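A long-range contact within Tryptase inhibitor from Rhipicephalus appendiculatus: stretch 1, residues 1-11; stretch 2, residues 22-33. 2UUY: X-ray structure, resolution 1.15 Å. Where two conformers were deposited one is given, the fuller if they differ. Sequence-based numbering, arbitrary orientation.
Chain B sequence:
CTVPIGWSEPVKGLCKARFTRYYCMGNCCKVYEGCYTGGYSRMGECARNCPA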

ATOM      1  N   CYS B   1      -4.445  -0.972  27.824  1.00 26.78           N
ATOM      2  CA  CYS B   1      -5.243  -2.229  27.687  1.00 26.29           C
ATOM      3  C   CYS B   1      -4.318  -3.424  27.464  1.00 26.73           C
ATOM      4  O   CYS B   1      -3.667  -3.509  26.421  1.00 28.20           O
ATOM      5  CB  CYS B   1      -6.223  -2.100  26.512  1.00 25.80           C
ATOM      6  SG  CYS B   1      -7.313  -3.517  26.264  1.00 25.04           S
ATOM      7  N   THR B   2      -4.269  -4.355  28.425  1.00 26.14           N
ATOM      8  CA  THR B   2      -3.447  -5.572  28.255  1.00 25.42           C
ATOM      9  C   THR B   2      -4.330  -6.773  27.863  1.00 22.87           C
ATOM     10  O   THR B   2      -5.333  -7.069  28.489  1.00 23.41           O
ATOM     11  CB  THR B   2      -2.496  -5.907  29.467  1.00 26.41           C
ATOM     12  OG1 THR B   2      -2.798  -7.195  30.035  1.00 29.23           O
ATOM     13  CG2 THR B   2      -2.519  -4.829  30.559  1.00 27.41           C
ATOM     14  N   VAL B   3      -3.954  -7.394  26.761  1.00 19.54           N
ATOM     15  CA  VAL B   3      -4.632  -8.574  26.261  1.00 16.96           C
ATOM     16  C   VAL B   3      -3.867  -9.818  26.753  1.00 15.54           C
ATOM     17  O   VAL B   3      -2.665  -9.926  26.514  1.00 15.05           O
ATOM     18  CB  VAL B   3      -4.666  -8.531  24.734  1.00 17.48           C
ATOM     19  CG1 VAL B   3      -5.431  -9.692  24.205  1.00 17.27           C
ATOM     20  CG2 VAL B   3      -5.321  -7.211  24.251  1.00 19.25           C
ATOM     21  N   PRO B   4      -4.547 -10.771  27.422  1.00 13.77           N
ATOM     22  CA  PRO B   4      -3.748 -11.914  27.933  1.00 14.13           C
ATOM     23  C   PRO B   4      -3.274 -12.834  26.813  1.00 12.06           C
ATOM     24  O   PRO B   4      -3.876 -12.923  25.761  1.00 11.00           O
ATOM     25  CB  PRO B   4      -4.690 -12.639  28.885  1.00 15.02           C
ATOM     26  CG  PRO B   4      -5.987 -12.299  28.388  1.00 15.70           C
ATOM     27  CD  PRO B   4      -5.951 -10.898  27.816  1.00 15.01           C
ATOM     28  N   ILE B   5      -2.172 -13.518  27.059  1.00 11.03           N
ATOM     29  CA  ILE B   5      -1.672 -14.505  26.157  1.00 10.96           C
ATOM     30  C   ILE B   5      -2.797 -15.524  25.951  1.00  9.55           C
ATOM     31  O   ILE B   5      -3.436 -15.976  26.904  1.00 10.07           O
ATOM     32  CB  ILE B   5      -0.391 -15.165  26.730  1.00 10.88           C
ATOM     33  CG1 ILE B   5       0.729 -14.140  26.777  1.00 12.11           C
ATOM     34  CG2 ILE B   5       0.014 -16.345  25.900  1.00 13.22           C
ATOM     35  CD1 ILE B   5       1.930 -14.625  27.568  1.00 15.00           C
ATOM     36  N   GLY B   6      -2.991 -15.901  24.700  1.00  9.76           N
ATOM     37  CA  GLY B   6      -3.994 -16.873  24.334  1.00  9.05           C
ATOM     38  C   GLY B   6      -5.306 -16.287  23.890  1.00  8.85           C
ATOM     39  O   GLY B   6      -6.093 -17.015  23.309  1.00  8.56           O
ATOM     40  N   TRP B   7      -5.544 -15.014  24.157  1.00  9.05           N
ATOM     41  CA  TRP B   7      -6.790 -14.364  23.752  1.00  9.69           C
ATOM     42  C   TRP B   7      -6.905 -14.306  22.253  1.00  9.54           C
ATOM     43  O   TRP B   7      -5.884 -14.121  21.573  1.00 11.90           O
ATOM     44  CB  TRP B   7      -6.827 -12.950  24.320  1.00  9.95           C
ATOM     45  CG  TRP B   7      -8.193 -12.316  24.355  1.00  9.26           C
ATOM     46  CD1 TRP B   7      -8.753 -11.457  23.438  1.00  9.74           C
ATOM     47  CD2 TRP B   7      -9.158 -12.458  25.405  1.00  8.58           C
ATOM     48  NE1 TRP B   7      -9.994 -11.081  23.869  1.00  9.48           N
ATOM     49  CE2 TRP B   7     -10.256 -11.678  25.072  1.00  7.57           C
ATOM     50  CE3 TRP B   7      -9.192 -13.203  26.596  1.00  8.89           C
ATOM     51  CZ2 TRP B   7     -11.390 -11.621  25.864  1.00  8.95           C
ATOM     52  CZ3 TRP B   7     -10.307 -13.114  27.395  1.00  9.98           C
ATOM     53  CH2 TRP B   7     -11.397 -12.341  27.021  1.00  9.20           C
ATOM     54  N   SER B   8      -8.107 -14.423  21.726  1.00  8.89           N
ATOM     55  CA  SER B   8      -8.379 -14.330  20.301  0.50 10.13           C
ATOM     56  C   SER B   8      -8.408 -12.870  19.904  1.00 11.70           C
ATOM     57  O   SER B   8      -9.303 -12.149  20.311  1.00 14.24           O
ATOM     58  CB  SER B   8      -9.745 -14.932  19.980  0.50 10.36           C
ATOM     59  OG  SER B   8      -9.985 -14.893  18.585  0.50 10.92           O
ATOM     60  N   GLU B   9      -7.437 -12.453  19.136  1.00 12.18           N
ATOM     61  CA  GLU B   9      -7.350 -11.077  18.654  1.00 12.24           C
ATOM     62  C   GLU B   9      -7.926 -11.001  17.249  1.00 11.96           C
ATOM     63  O   GLU B   9      -8.239 -12.009  16.625  1.00 11.05           O
ATOM     64  CB  GLU B   9      -5.905 -10.614  18.718  1.00 13.09           C
ATOM     65  CG  GLU B   9      -5.448 -10.553  20.149  1.00 14.92           C
ATOM     66  CD  GLU B   9      -4.032 -10.051  20.272  1.00 18.12           C
ATOM     67  OE1 GLU B   9      -3.126 -10.881  20.488  1.00 22.61           O
ATOM     68  OE2 GLU B   9      -3.804  -8.845  20.138  1.00 20.41           O
ATOM     69  N   PRO B  10      -8.084  -9.790  16.724  1.00 11.47           N
ATOM     70  CA  PRO B  10      -8.669  -9.697  15.445  1.00 13.29           C
ATOM     71  C   PRO B  10      -7.878 -10.413  14.347  1.00 11.14           C
ATOM     72  O   PRO B  10      -6.654 -10.462  14.396  1.00 10.53           O
ATOM     73  CB  PRO B  10      -8.627  -8.169  15.123  1.00 14.90           C
ATOM     74  CG  PRO B  10      -8.648  -7.572  16.465  1.00 13.41           C
ATOM     75  CD  PRO B  10      -7.801  -8.454  17.270  1.00 12.26           C
ATOM     76  N   VAL B  11      -8.558 -10.996  13.387  1.00 11.62           N
ATOM     77  CA  VAL B  11      -7.904 -11.654  12.274  1.00 11.40           C
ATOM     78  C   VAL B  11      -7.187 -10.586  11.456  1.00 10.21           C
ATOM     79  O   VAL B  11      -7.774  -9.549  11.096  1.00 11.44           O
ATOM     80  CB  VAL B  11      -8.900 -12.438  11.405  1.00 12.39           C
ATOM     81  CG1 VAL B  11      -8.250 -12.905  10.098  1.00 12.29           C
ATOM     82  CG2 VAL B  11      -9.438 -13.648  12.162  1.00 14.30           C
ATOM     83  N   TYR B  22      -9.744   0.406  16.666  1.00  8.27           N
ATOM     84  CA  TYR B  22      -9.847   0.097  18.082  1.00  8.73           C
ATOM     85  C   TYR B  22     -10.828  -1.042  18.252  1.00  8.80           C
ATOM     86  O   TYR B  22     -11.946  -0.964  17.782  1.00  9.38           O
ATOM     87  CB  TYR B  22     -10.301   1.349  18.853  1.00  9.76           C
ATOM     88  CG  TYR B  22      -9.345   2.507  18.685  1.00 11.09           C
ATOM     89  CD1 TYR B  22      -8.225   2.612  19.476  1.00 13.34           C
ATOM     90  CD2 TYR B  22      -9.541   3.451  17.695  1.00 11.15           C
ATOM     91  CE1 TYR B  22      -7.321   3.653  19.303  1.00 15.10           C
ATOM     92  CE2 TYR B  22      -8.672   4.492  17.548  1.00 12.11           C
ATOM     93  CZ  TYR B  22      -7.545   4.564  18.338  1.00 14.42           C
ATOM     94  OH  TYR B  22      -6.648   5.615  18.116  1.00 18.45           O
ATOM     95  N   TYR B  23     -10.378  -2.116  18.902  1.00  8.43           N
ATOM     96  CA  TYR B  23     -11.198  -3.300  19.123  1.00  8.41           C
ATOM     97  C   TYR B  23     -11.311  -3.572  20.611  1.00  9.40           C
ATOM     98  O   TYR B  23     -10.350  -3.457  21.367  1.00  9.01           O
ATOM     99  CB  TYR B  23     -10.549  -4.524  18.479  1.00  9.10           C
ATOM    100  CG  TYR B  23     -10.645  -4.675  16.991  1.00  8.67           C
ATOM    101  CD1 TYR B  23     -11.530  -5.568  16.448  1.00  9.86           C
ATOM    102  CD2 TYR B  23      -9.767  -4.014  16.139  1.00  9.02           C
ATOM    103  CE1 TYR B  23     -11.579  -5.800  15.100  1.00 10.97           C
ATOM    104  CE2 TYR B  23      -9.799  -4.250  14.776  1.00  8.97           C
ATOM    105  CZ  TYR B  23     -10.701  -5.124  14.266  1.00  9.40           C
ATOM    106  OH  TYR B  23     -10.686  -5.366  12.907  1.00 10.96           O
ATOM    107  N   CYS B  24     -12.492  -3.983  21.010  1.00  9.16           N
ATOM    108  CA  CYS B  24     -12.719  -4.407  22.373  1.00  9.27           C
ATOM    109  C   CYS B  24     -12.155  -5.787  22.619  1.00  9.54           C
ATOM    110  O   CYS B  24     -12.599  -6.768  21.979  1.00 11.28           O
ATOM    111  CB  CYS B  24     -14.224  -4.433  22.622  1.00  9.46           C
ATOM    112  SG  CYS B  24     -14.655  -4.964  24.290  1.00 10.73           S
ATOM    113  N   MET B  25     -11.169  -5.858  23.506  1.00 10.28           N
ATOM    114  CA  MET B  25     -10.503  -7.104  23.865  0.50 11.56           C
ATOM    115  C   MET B  25     -10.809  -7.382  25.328  1.00 11.80           C
ATOM    116  O   MET B  25     -10.090  -6.955  26.213  1.00 14.10           O
ATOM    117  CB  MET B  25      -8.986  -6.992  23.652  0.50 12.56           C
ATOM    118  CG  MET B  25      -8.539  -6.527  22.270  0.50 15.06           C
ATOM    119  SD  MET B  25      -9.234  -7.413  20.858  0.50 20.56           S
ATOM    120  CE  MET B  25      -9.301  -9.105  21.384  0.50 19.94           C
ATOM    121  N   GLY B  26     -11.908  -8.063  25.587  1.00 11.79           N
ATOM    122  CA  GLY B  26     -12.321  -8.363  26.957  1.00 11.92           C
ATOM    123  C   GLY B  26     -12.893  -7.122  27.622  1.00 11.76           C
ATOM    124  O   GLY B  26     -13.981  -6.673  27.268  1.00 13.26           O
ATOM    125  N   ASN B  27     -12.138  -6.537  28.528  1.00 11.99           N
ATOM    126  CA  ASN B  27     -12.603  -5.409  29.325  1.00 11.95           C
ATOM    127  C   ASN B  27     -12.342  -4.067  28.710  1.00 13.04           C
ATOM    128  O   ASN B  27     -12.934  -3.083  29.141  1.00 15.39           O
ATOM    129  CB  ASN B  27     -11.894  -5.400  30.665  1.00 12.14           C
ATOM    130  CG  ASN B  27     -12.326  -6.495  31.575  1.00 11.91           C
ATOM    131  OD1 ASN B  27     -13.305  -7.181  31.343  1.00 13.10           O
ATOM    132  ND2 ASN B  27     -11.593  -6.638  32.664  1.00 16.06           N
ATOM    133  N   CYS B  28     -11.421  -3.996  27.752  1.00 13.22           N
ATOM    134  CA  CYS B  28     -10.896  -2.730  27.267  1.00 14.50           C
ATOM    135  C   CYS B  28     -10.586  -2.751  25.791  1.00 11.93           C
ATOM    136  O   CYS B  28     -10.406  -3.823  25.205  1.00 11.79           O
ATOM    137  CB  CYS B  28      -9.614  -2.373  28.037  1.00 17.25           C
ATOM    138  SG  CYS B  28      -8.284  -3.686  28.063  1.00 22.99           S
ATOM    139  N   CYS B  29     -10.573  -1.562  25.193  1.00 11.30           N
ATOM    140  CA  CYS B  29     -10.260  -1.394  23.800  1.00 10.35           C
ATOM    141  C   CYS B  29      -8.774  -1.199  23.607  1.00 11.77           C
ATOM    142  O   CYS B  29      -8.108  -0.505  24.366  1.00 13.13           O
ATOM    143  CB  CYS B  29     -11.038  -0.212  23.223  1.00 11.54           C
ATOM    144  SG  CYS B  29     -12.809  -0.568  23.105  1.00 11.71           S
ATOM    145  N   LYS B  30      -8.272  -1.881  22.583  1.00 10.65           N
ATOM    146  CA  LYS B  30      -6.876  -1.842  22.215  1.00 12.32           C
ATOM    147  C   LYS B  30      -6.760  -1.419  20.756  1.00 10.51           C
ATOM    148  O   LYS B  30      -7.591  -1.753  19.935  1.00 10.22           O
ATOM    149  CB  LYS B  30      -6.235  -3.221  22.394  1.00 13.09           C
ATOM    150  CG  LYS B  30      -4.749  -3.282  22.042  1.00 18.22           C
ATOM    151  CD  LYS B  30      -4.042  -4.468  22.622  1.00 19.68           C
ATOM    152  CE  LYS B  30      -2.569  -4.407  22.315  1.00 23.23           C
ATOM    153  NZ  LYS B  30      -1.835  -3.362  23.094  1.00 27.80           N
ATOM    154  N   VAL B  31      -5.684  -0.704  20.461  1.00 10.53           N
ATOM    155  CA  VAL B  31      -5.423  -0.269  19.118  0.50 10.85           C
ATOM    156  C   VAL B  31      -4.769  -1.391  18.302  1.00 11.09           C
ATOM    157  O   VAL B  31      -3.891  -2.125  18.786  1.00 12.54           O
ATOM    158  CB  VAL B  31      -4.597   1.034  19.130  0.50 10.75           C
ATOM    159  CG1 VAL B  31      -3.135   0.758  19.446  0.50 12.17           C
ATOM    160  CG2 VAL B  31      -4.753   1.743  17.799  0.50 10.70           C
ATOM    161  N   TYR B  32      -5.225  -1.508  17.067  1.00  9.73           N
ATOM    162  CA  TYR B  32      -4.673  -2.443  16.088  1.00 10.22           C
ATOM    163  C   TYR B  32      -4.319  -1.639  14.847  1.00 10.21           C
ATOM    164  O   TYR B  32      -5.075  -0.781  14.413  1.00 11.83           O
ATOM    165  CB  TYR B  32      -5.683  -3.558  15.780  1.00 10.53           C
ATOM    166  CG  TYR B  32      -5.723  -4.543  16.913  1.00 10.41           C
ATOM    167  CD1 TYR B  32      -4.857  -5.622  16.942  1.00 12.09           C
ATOM    168  CD2 TYR B  32      -6.553  -4.345  18.011  1.00 11.27           C
ATOM    169  CE1 TYR B  32      -4.830  -6.485  18.016  1.00 12.84           C
ATOM    170  CE2 TYR B  32      -6.537  -5.192  19.081  1.00 11.92           C
ATOM    171  CZ  TYR B  32      -5.702  -6.270  19.063  1.00 13.40           C
ATOM    172  OH  TYR B  32      -5.686  -7.112  20.154  1.00 16.00           O
ATOM    173  N   GLU B  33      -3.135  -1.900  14.310  1.00  9.50           N
ATOM    174  CA  GLU B  33      -2.614  -1.188  13.139  1.00  9.70           C
ATOM    175  C   GLU B  33      -2.326  -2.201  12.045  1.00  8.31           C
ATOM    176  O   GLU B  33      -1.505  -3.121  12.255  1.00  9.42           O
ATOM    177  CB  GLU B  33      -1.325  -0.482  13.502  1.00 11.04           C
ATOM    178  CG  GLU B  33      -1.449   0.651  14.488  1.00 15.37           C
ATOM    179  CD  GLU B  33      -0.058   1.135  14.838  1.00 21.59           C
ATOM    180  OE1 GLU B  33       0.450   1.981  14.103  1.00 22.83           O
ATOM    181  OE2 GLU B  33       0.582   0.590  15.766  1.00 23.78           O
TER
HETATM  182  O   HOH W   1      -7.862  -7.836  27.369  1.00 24.22           O
HETATM  183  O   HOH W   2     -12.517  -9.847  23.066  1.00 18.88           O

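Small disulfide-rich proteins often hold an irregular segment against a β-hairpin by combining one covalent tie with a few well-placed side chains, and the N-terminal segment of this tryptase inhibitor is a clear example. The hairpin strands, 22-25 and 28-33, are joined by a type II' turn from Met25 to Cys28, and the side chains that matter point toward the segment.

Along the hairpin, the first contact is Tyr23, whose ring receives Pro10 over one face: Pro10 CG lies 3.5 Å from Tyr23 CD1 and almost on the ring normal, the geometry of a CH-π interaction. Cys24 points away, yet its carbonyl takes part through a water that also accepts from Trp7 NE1 and Gly26 N. Buried Met25 is the most widely shared residue. Its CB packs on Val3 CG2 at 3.7 Å, while its CE reaches the edge of the indole, 3.2 Å from Trp7 CD1, and lies equally close to Ser8 O. A second water donates to both Thr2 O and Met25 O, bridging two backbones that make no direct hydrogen bond. At Gly26 the chain passes close to the indole, with Gly26 CA 3.6 Å from Trp7 CZ2; a β-carbon here would sit tightly against that same atom, and the positive phi also favours glycine.

Cys28 supplies the covalent tie, its SG bonded to Cys1 SG at 2.1 Å with a chi3 of 79°. Beyond it, Lys30 touches Val3 through one methylene, with Lys30 CD 3.4 Å from Val3 CG2. Tyr32 closes the contact in two ways. Pro10 CD sits over one ring face, 3.5 Å from Tyr32 CZ, so a single proline ring serves two tyrosines; at the ring edge, Tyr32 OH donates a short hydrogen bond of 2.6 Å to Glu9 OE2, the one direct hydrogen bond between the stretches.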